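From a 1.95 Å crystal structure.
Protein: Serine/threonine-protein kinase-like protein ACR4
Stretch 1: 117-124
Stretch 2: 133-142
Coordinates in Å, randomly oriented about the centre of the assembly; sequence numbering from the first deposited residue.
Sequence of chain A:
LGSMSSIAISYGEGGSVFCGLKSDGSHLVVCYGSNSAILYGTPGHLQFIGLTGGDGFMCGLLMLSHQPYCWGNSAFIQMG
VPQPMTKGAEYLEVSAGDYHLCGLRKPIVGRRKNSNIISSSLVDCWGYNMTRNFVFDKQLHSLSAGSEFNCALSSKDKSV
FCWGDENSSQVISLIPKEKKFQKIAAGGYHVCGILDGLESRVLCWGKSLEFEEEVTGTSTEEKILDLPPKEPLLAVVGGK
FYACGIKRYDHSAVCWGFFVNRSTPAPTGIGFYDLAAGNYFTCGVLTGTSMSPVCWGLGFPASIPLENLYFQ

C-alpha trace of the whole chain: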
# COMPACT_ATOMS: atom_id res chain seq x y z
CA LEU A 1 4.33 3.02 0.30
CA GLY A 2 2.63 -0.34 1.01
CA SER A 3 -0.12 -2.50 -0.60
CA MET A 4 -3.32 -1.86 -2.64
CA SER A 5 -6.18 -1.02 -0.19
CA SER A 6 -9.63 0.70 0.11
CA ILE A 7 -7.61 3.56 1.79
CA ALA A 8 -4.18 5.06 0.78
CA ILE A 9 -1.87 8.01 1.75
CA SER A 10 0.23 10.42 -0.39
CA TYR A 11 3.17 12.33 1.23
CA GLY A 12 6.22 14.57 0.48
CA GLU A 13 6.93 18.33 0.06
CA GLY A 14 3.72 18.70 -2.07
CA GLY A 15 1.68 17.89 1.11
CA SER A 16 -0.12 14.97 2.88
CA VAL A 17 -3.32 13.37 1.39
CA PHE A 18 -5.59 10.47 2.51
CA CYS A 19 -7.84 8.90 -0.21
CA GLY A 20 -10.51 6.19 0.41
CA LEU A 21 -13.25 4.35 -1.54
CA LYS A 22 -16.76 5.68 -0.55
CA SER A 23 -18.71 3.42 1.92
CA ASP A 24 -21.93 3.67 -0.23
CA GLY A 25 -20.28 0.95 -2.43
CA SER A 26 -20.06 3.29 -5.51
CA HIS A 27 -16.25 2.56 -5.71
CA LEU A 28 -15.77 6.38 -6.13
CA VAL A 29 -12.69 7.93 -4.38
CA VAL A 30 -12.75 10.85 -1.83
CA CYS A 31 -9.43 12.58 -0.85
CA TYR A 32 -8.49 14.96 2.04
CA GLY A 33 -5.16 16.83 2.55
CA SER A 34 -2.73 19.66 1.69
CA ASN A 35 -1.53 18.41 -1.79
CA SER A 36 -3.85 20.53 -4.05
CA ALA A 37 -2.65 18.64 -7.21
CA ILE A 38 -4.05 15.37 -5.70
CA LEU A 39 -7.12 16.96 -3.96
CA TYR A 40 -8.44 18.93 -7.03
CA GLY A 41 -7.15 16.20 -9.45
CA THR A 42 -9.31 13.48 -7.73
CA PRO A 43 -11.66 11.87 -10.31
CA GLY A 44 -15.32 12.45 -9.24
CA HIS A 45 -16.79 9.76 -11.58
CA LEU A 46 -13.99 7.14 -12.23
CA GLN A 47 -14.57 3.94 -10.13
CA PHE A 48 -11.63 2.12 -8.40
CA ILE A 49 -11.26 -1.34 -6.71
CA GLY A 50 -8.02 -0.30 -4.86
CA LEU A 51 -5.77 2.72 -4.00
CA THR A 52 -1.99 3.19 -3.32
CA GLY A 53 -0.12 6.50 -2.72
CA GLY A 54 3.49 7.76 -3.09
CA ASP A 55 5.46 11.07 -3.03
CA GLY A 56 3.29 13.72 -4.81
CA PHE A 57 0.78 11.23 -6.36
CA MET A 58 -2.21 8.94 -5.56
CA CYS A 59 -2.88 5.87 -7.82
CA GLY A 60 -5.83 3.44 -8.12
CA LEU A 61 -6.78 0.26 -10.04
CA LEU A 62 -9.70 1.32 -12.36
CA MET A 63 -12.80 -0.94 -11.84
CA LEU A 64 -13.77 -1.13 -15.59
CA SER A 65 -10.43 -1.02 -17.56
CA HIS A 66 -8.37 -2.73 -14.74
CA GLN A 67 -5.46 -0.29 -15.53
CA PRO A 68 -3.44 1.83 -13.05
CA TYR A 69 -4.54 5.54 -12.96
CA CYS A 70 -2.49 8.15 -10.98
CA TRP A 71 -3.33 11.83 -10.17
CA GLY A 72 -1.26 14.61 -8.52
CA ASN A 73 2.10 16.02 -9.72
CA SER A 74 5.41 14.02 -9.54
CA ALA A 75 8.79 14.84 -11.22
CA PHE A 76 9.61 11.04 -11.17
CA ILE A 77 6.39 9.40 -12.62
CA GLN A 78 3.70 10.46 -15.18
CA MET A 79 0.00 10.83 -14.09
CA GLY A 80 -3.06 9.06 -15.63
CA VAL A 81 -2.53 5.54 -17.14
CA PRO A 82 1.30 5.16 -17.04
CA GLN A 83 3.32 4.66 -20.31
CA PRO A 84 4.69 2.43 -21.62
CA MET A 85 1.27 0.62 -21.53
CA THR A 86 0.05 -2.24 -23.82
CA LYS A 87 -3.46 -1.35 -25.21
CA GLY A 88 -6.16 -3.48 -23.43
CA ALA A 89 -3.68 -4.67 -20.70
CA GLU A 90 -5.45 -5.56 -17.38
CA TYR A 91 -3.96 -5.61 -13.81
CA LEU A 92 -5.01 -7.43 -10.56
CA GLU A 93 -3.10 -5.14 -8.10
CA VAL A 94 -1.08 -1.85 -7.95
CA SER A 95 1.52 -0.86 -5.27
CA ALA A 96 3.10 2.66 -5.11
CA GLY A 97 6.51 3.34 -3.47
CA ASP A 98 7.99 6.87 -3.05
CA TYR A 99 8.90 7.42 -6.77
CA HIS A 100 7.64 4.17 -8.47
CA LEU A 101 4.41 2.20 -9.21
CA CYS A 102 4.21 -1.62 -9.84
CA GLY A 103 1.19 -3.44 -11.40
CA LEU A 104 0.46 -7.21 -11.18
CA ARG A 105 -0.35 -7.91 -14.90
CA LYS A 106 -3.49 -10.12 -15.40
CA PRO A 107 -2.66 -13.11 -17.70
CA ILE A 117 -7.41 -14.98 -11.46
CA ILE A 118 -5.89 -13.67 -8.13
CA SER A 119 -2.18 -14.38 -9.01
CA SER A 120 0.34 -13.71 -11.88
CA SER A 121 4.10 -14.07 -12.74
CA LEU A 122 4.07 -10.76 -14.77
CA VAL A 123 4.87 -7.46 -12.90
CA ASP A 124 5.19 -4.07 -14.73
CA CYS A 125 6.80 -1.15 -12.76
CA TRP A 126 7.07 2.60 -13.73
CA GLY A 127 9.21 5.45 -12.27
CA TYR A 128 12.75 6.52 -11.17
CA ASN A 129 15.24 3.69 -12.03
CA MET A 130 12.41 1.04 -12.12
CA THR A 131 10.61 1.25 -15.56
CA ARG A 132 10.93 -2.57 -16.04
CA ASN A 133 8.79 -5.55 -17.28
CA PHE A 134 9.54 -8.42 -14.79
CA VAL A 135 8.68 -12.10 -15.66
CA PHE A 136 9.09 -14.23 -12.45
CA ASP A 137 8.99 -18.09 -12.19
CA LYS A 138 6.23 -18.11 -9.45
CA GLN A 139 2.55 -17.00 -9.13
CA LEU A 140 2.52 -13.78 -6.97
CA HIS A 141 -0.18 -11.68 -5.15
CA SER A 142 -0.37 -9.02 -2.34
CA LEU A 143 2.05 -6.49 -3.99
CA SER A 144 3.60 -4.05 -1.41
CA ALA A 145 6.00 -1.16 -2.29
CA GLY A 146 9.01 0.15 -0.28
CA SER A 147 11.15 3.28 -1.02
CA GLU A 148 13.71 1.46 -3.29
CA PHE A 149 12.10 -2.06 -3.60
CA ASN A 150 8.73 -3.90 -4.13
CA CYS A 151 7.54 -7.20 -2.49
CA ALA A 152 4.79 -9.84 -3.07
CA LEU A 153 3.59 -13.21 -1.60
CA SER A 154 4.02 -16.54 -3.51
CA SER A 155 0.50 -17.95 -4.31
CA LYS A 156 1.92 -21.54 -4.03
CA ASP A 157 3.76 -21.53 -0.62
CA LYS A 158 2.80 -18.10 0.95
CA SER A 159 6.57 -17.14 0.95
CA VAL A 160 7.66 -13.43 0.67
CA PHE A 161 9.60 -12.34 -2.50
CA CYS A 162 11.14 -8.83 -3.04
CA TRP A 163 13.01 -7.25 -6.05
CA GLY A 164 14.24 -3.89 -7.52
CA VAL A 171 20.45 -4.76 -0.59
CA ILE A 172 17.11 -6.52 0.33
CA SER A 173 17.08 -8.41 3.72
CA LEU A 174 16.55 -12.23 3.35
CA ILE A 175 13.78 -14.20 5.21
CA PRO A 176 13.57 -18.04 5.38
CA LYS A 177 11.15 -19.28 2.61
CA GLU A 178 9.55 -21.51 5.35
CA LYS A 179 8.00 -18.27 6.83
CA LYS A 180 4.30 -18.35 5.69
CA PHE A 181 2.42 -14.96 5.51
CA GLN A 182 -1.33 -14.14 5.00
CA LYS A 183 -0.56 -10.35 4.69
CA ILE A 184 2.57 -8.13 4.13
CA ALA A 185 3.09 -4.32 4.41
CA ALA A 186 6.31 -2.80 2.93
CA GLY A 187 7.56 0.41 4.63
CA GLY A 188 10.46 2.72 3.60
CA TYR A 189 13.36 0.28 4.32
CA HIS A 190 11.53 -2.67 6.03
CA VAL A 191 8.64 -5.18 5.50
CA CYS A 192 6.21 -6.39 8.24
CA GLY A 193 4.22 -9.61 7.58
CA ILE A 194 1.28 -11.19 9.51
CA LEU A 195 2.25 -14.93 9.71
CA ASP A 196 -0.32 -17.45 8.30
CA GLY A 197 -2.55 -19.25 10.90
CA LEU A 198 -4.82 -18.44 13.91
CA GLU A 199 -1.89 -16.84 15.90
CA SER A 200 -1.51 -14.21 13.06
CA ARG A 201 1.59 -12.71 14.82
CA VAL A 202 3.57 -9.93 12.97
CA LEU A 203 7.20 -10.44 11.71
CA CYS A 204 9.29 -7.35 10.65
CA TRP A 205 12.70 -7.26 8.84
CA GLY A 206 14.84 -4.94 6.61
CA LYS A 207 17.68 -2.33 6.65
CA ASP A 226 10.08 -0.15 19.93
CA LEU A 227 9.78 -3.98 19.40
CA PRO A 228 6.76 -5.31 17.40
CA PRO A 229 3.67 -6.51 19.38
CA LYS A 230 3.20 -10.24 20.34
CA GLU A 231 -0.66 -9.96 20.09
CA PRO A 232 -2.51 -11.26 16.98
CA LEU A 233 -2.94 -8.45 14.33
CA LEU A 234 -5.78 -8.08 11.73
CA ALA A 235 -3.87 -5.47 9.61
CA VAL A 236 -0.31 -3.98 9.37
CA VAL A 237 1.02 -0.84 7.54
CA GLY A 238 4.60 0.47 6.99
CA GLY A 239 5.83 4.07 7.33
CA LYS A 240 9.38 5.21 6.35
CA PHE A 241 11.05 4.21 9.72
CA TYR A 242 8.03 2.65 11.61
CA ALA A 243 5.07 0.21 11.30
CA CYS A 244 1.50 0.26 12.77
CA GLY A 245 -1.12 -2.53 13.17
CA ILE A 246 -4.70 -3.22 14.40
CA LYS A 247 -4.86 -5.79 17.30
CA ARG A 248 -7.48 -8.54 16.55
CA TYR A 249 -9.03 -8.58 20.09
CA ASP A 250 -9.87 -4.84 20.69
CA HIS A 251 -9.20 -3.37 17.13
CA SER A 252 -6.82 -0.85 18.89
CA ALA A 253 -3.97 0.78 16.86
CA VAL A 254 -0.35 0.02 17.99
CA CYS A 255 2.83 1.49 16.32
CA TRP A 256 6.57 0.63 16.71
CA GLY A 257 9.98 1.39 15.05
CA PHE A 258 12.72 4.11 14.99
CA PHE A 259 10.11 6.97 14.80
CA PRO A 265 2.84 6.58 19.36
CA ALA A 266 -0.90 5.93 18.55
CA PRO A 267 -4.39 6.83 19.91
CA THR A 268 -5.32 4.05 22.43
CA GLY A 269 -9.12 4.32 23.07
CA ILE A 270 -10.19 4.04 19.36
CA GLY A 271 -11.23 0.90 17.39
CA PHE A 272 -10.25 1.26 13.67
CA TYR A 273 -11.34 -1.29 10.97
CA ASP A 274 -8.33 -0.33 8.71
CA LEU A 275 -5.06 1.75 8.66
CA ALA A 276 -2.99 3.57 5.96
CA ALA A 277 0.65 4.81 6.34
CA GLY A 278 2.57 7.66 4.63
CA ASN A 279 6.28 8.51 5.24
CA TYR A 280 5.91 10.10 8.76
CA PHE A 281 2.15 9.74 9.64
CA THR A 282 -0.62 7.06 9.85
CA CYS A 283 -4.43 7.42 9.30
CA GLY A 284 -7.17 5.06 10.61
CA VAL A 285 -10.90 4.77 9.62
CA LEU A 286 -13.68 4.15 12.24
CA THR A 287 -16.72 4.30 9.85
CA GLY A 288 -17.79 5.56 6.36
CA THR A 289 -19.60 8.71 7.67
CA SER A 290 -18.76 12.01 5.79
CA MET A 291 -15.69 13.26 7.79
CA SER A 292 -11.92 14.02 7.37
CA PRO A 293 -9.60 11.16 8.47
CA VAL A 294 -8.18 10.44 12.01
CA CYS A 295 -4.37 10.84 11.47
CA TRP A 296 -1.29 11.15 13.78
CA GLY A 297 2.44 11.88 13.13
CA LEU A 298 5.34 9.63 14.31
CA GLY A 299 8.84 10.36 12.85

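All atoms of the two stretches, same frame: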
# COMPACT_ATOMS: atom_id res chain seq x y z
N ILE A 117 -8.70 -15.64 -11.10
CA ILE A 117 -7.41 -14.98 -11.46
C ILE A 117 -7.03 -13.98 -10.36
O ILE A 117 -7.37 -12.79 -10.49
CB ILE A 117 -7.51 -14.29 -12.84
N ILE A 118 -6.36 -14.47 -9.31
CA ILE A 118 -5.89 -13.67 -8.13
C ILE A 118 -4.37 -13.49 -8.20
O ILE A 118 -3.86 -12.54 -7.56
CB ILE A 118 -6.34 -14.34 -6.81
CG1 ILE A 118 -7.87 -14.38 -6.69
CG2 ILE A 118 -5.71 -13.65 -5.60
CD1 ILE A 118 -8.38 -15.40 -5.69
N SER A 119 -3.66 -14.34 -8.95
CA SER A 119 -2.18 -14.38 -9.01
C SER A 119 -1.69 -14.13 -10.44
O SER A 119 -2.51 -14.16 -11.38
CB SER A 119 -1.65 -15.69 -8.48
OG SER A 119 -1.98 -16.76 -9.34
N SER A 120 -0.38 -13.89 -10.59
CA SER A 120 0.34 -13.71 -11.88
C SER A 120 1.85 -13.76 -11.64
O SER A 120 2.29 -13.54 -10.49
CB SER A 120 -0.06 -12.43 -12.56
OG SER A 120 0.72 -12.21 -13.72
N SER A 121 2.61 -14.04 -12.71
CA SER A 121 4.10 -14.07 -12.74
C SER A 121 4.64 -12.85 -13.51
O SER A 121 5.88 -12.76 -13.67
CB SER A 121 4.57 -15.37 -13.34
OG SER A 121 4.99 -15.20 -14.68
N LEU A 122 3.75 -11.95 -13.94
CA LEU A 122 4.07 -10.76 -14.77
C LEU A 122 3.84 -9.49 -13.95
O LEU A 122 2.68 -9.25 -13.54
CB LEU A 122 3.18 -10.78 -16.02
CG LEU A 122 3.16 -12.09 -16.81
CD1 LEU A 122 2.07 -12.05 -17.88
CD2 LEU A 122 4.52 -12.37 -17.43
N VAL A 123 4.90 -8.72 -13.70
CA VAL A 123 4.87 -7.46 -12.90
C VAL A 123 5.52 -6.33 -13.71
O VAL A 123 6.72 -6.44 -14.02
CB VAL A 123 5.56 -7.64 -11.54
CG1 VAL A 123 5.65 -6.33 -10.77
CG2 VAL A 123 4.87 -8.71 -10.70
N ASP A 124 4.73 -5.30 -14.05
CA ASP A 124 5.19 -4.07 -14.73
C ASP A 124 5.35 -2.96 -13.68
O ASP A 124 4.40 -2.75 -12.90
CB ASP A 124 4.20 -3.63 -15.81
CG ASP A 124 3.97 -4.69 -16.88
OD1 ASP A 124 4.96 -5.25 -17.36
OD2 ASP A 124 2.79 -4.94 -17.20
N ASN A 133 9.81 -4.49 -17.07
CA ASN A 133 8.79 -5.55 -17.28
C ASN A 133 9.36 -6.87 -16.75
O ASN A 133 10.10 -7.55 -17.50
CB ASN A 133 8.40 -5.67 -18.76
CG ASN A 133 7.85 -4.37 -19.33
OD1 ASN A 133 8.36 -3.86 -20.32
ND2 ASN A 133 6.81 -3.84 -18.70
N PHE A 134 9.04 -7.22 -15.50
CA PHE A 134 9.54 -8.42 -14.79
C PHE A 134 8.67 -9.63 -15.16
O PHE A 134 7.44 -9.50 -15.19
CB PHE A 134 9.54 -8.22 -13.27
CG PHE A 134 10.39 -7.07 -12.78
CD1 PHE A 134 11.76 -7.22 -12.64
CD2 PHE A 134 9.82 -5.85 -12.45
CE1 PHE A 134 12.54 -6.17 -12.18
CE2 PHE A 134 10.60 -4.80 -12.00
CZ PHE A 134 11.96 -4.96 -11.86
N VAL A 135 9.32 -10.77 -15.43
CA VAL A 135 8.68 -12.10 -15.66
C VAL A 135 9.31 -13.09 -14.67
O VAL A 135 10.41 -13.59 -14.95
CB VAL A 135 8.84 -12.57 -17.12
CG1 VAL A 135 8.16 -13.91 -17.36
CG2 VAL A 135 8.34 -11.53 -18.11
N PHE A 136 8.63 -13.34 -13.54
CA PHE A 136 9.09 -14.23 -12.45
C PHE A 136 8.63 -15.67 -12.72
O PHE A 136 7.75 -15.86 -13.60
CB PHE A 136 8.59 -13.72 -11.09
CG PHE A 136 9.00 -12.31 -10.77
CD1 PHE A 136 10.34 -11.97 -10.66
CD2 PHE A 136 8.05 -11.31 -10.56
CE1 PHE A 136 10.72 -10.67 -10.36
CE2 PHE A 136 8.44 -10.02 -10.26
CZ PHE A 136 9.77 -9.69 -10.15
N ASP A 137 9.19 -16.63 -11.99
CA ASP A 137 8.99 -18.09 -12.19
C ASP A 137 7.95 -18.64 -11.19
O ASP A 137 7.80 -19.87 -11.13
CB ASP A 137 10.32 -18.85 -12.08
CG ASP A 137 11.08 -18.61 -10.78
OD1 ASP A 137 10.47 -18.08 -9.83
OD2 ASP A 137 12.28 -18.96 -10.74
N LYS A 138 7.27 -17.75 -10.46
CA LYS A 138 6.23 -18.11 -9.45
C LYS A 138 4.98 -17.25 -9.67
O LYS A 138 5.10 -16.13 -10.20
CB LYS A 138 6.74 -17.89 -8.03
CG LYS A 138 7.82 -18.85 -7.55
CD LYS A 138 8.12 -18.75 -6.07
CE LYS A 138 8.53 -17.36 -5.62
NZ LYS A 138 9.71 -16.86 -6.36
N GLN A 139 3.82 -17.76 -9.24
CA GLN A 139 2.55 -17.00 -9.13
C GLN A 139 2.64 -16.10 -7.89
O GLN A 139 2.95 -16.63 -6.80
CB GLN A 139 1.36 -17.96 -9.06
CG GLN A 139 1.13 -18.75 -10.34
CD GLN A 139 0.73 -17.88 -11.50
OE1 GLN A 139 -0.11 -16.99 -11.38
NE2 GLN A 139 1.34 -18.12 -12.65
N LEU A 140 2.39 -14.80 -8.04
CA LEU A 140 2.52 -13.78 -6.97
C LEU A 140 1.17 -13.07 -6.76
O LEU A 140 0.39 -12.96 -7.72
CB LEU A 140 3.60 -12.76 -7.35
CG LEU A 140 5.00 -13.33 -7.58
CD1 LEU A 140 5.92 -12.26 -8.15
CD2 LEU A 140 5.58 -13.90 -6.29
N HIS A 141 0.93 -12.60 -5.53
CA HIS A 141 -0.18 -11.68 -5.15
C HIS A 141 0.28 -10.80 -3.99
O HIS A 141 1.45 -10.94 -3.56
CB HIS A 141 -1.45 -12.48 -4.83
CG HIS A 141 -1.33 -13.35 -3.63
ND1 HIS A 141 -1.77 -12.96 -2.38
CD2 HIS A 141 -0.84 -14.60 -3.48
CE1 HIS A 141 -1.54 -13.92 -1.51
NE2 HIS A 141 -0.97 -14.94 -2.16
N SER A 142 -0.60 -9.92 -3.50
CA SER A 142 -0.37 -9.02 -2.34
C SER A 142 0.90 -8.18 -2.55
O SER A 142 1.78 -8.20 -1.68
CB SER A 142 -0.30 -9.82 -1.06
OG SER A 142 -1.48 -10.59 -0.88

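The two stretches run side by side in opposite directions. Strand 122-124 lies against strand 133-136 with an angle of 161° between their N-to-C directions, and the axes approach to 4.8 Å. The first stretch turns a corner at Ser121, just before its strand; the second turns at Asp137 and Lys138, after strand 133-136. Beyond the corners the pairing resumes between Ser120 and Leu140. Together the stretches bury 675 Å², both sides summed.

Backbone hydrogen bonds hold both parts of the ladder. Val123 and Phe134 form an antiparallel hydrogen-bonded pair. Val123 N donates to Phe134 O at 3.0 Å and Phe134 N returns the bond to Val123 O at 2.9 Å. Ser120 and Leu140 pair in the same way, with Ser120 N to Leu140 O at 3.1 Å and Leu140 N to Ser120 O at 2.8 Å. Leu122 with Val135 and Asp124 with Asn133 are the non-hydrogen-bonded pairs. Near the corner, Phe136 N donates to Ser121 O at 2.8 Å. Extra CA-H...O contacts add to the ladder: Ser119 CA lies 3.2 Å from Leu140 O, and Val135 CA lies 3.5 Å from Ser121 O. The register does not satisfy every backbone atom. Lys138 O is buried by the contact and has no polar partner, although Ser121 CA makes a CA-H...O contact with it at 3.4 Å.

Polar side chains reinforce the bends and the far end. Ser121 OG donates to Phe136 O at 3.0 Å. With the backbone bond from Phe136 N, this ties Ser121 to Phe136 twice at the corner. Within the first stretch, Leu122 N donates to Ser120 OG at 3.0 Å, so the serine side chain bridges the turn. Ser119 OG donates to Gln139 OE1 at 2.8 Å. The CA-to-CB bond of Gln139 points sideways, but m rotamers at chi1 and chi2 bring the end of the side chain nearer to the first stretch. At the other end of the ladder, Asn133 ND2 donates to Asp124 OD1 at 2.7 Å. Both residues have chi1 in the m well, and their side chains lie on the same face of the sheet, so amide and carboxylate meet across the pair. The other carboxylate oxygen, Asp124 OD2, is hydrogen-bonded elsewhere in the structure.

Apolar contacts lie on both faces. Leu122 and Val135 share the face of Asp124 and Asn133, and Leu122 CD2 meets Val135 CG1 at 4.0 Å. Val123 lies on the opposite face with Phe134, and Val123 CB is 4.4 Å from Phe134 CB. Val123 also reaches past its direct partner: its CG2 lies 3.8 Å from Phe136 CE2, at the edge of that ring, and 4.5 Å from Leu140 CD1. This buried valine therefore touches side chains from before and after the second stretch's corner.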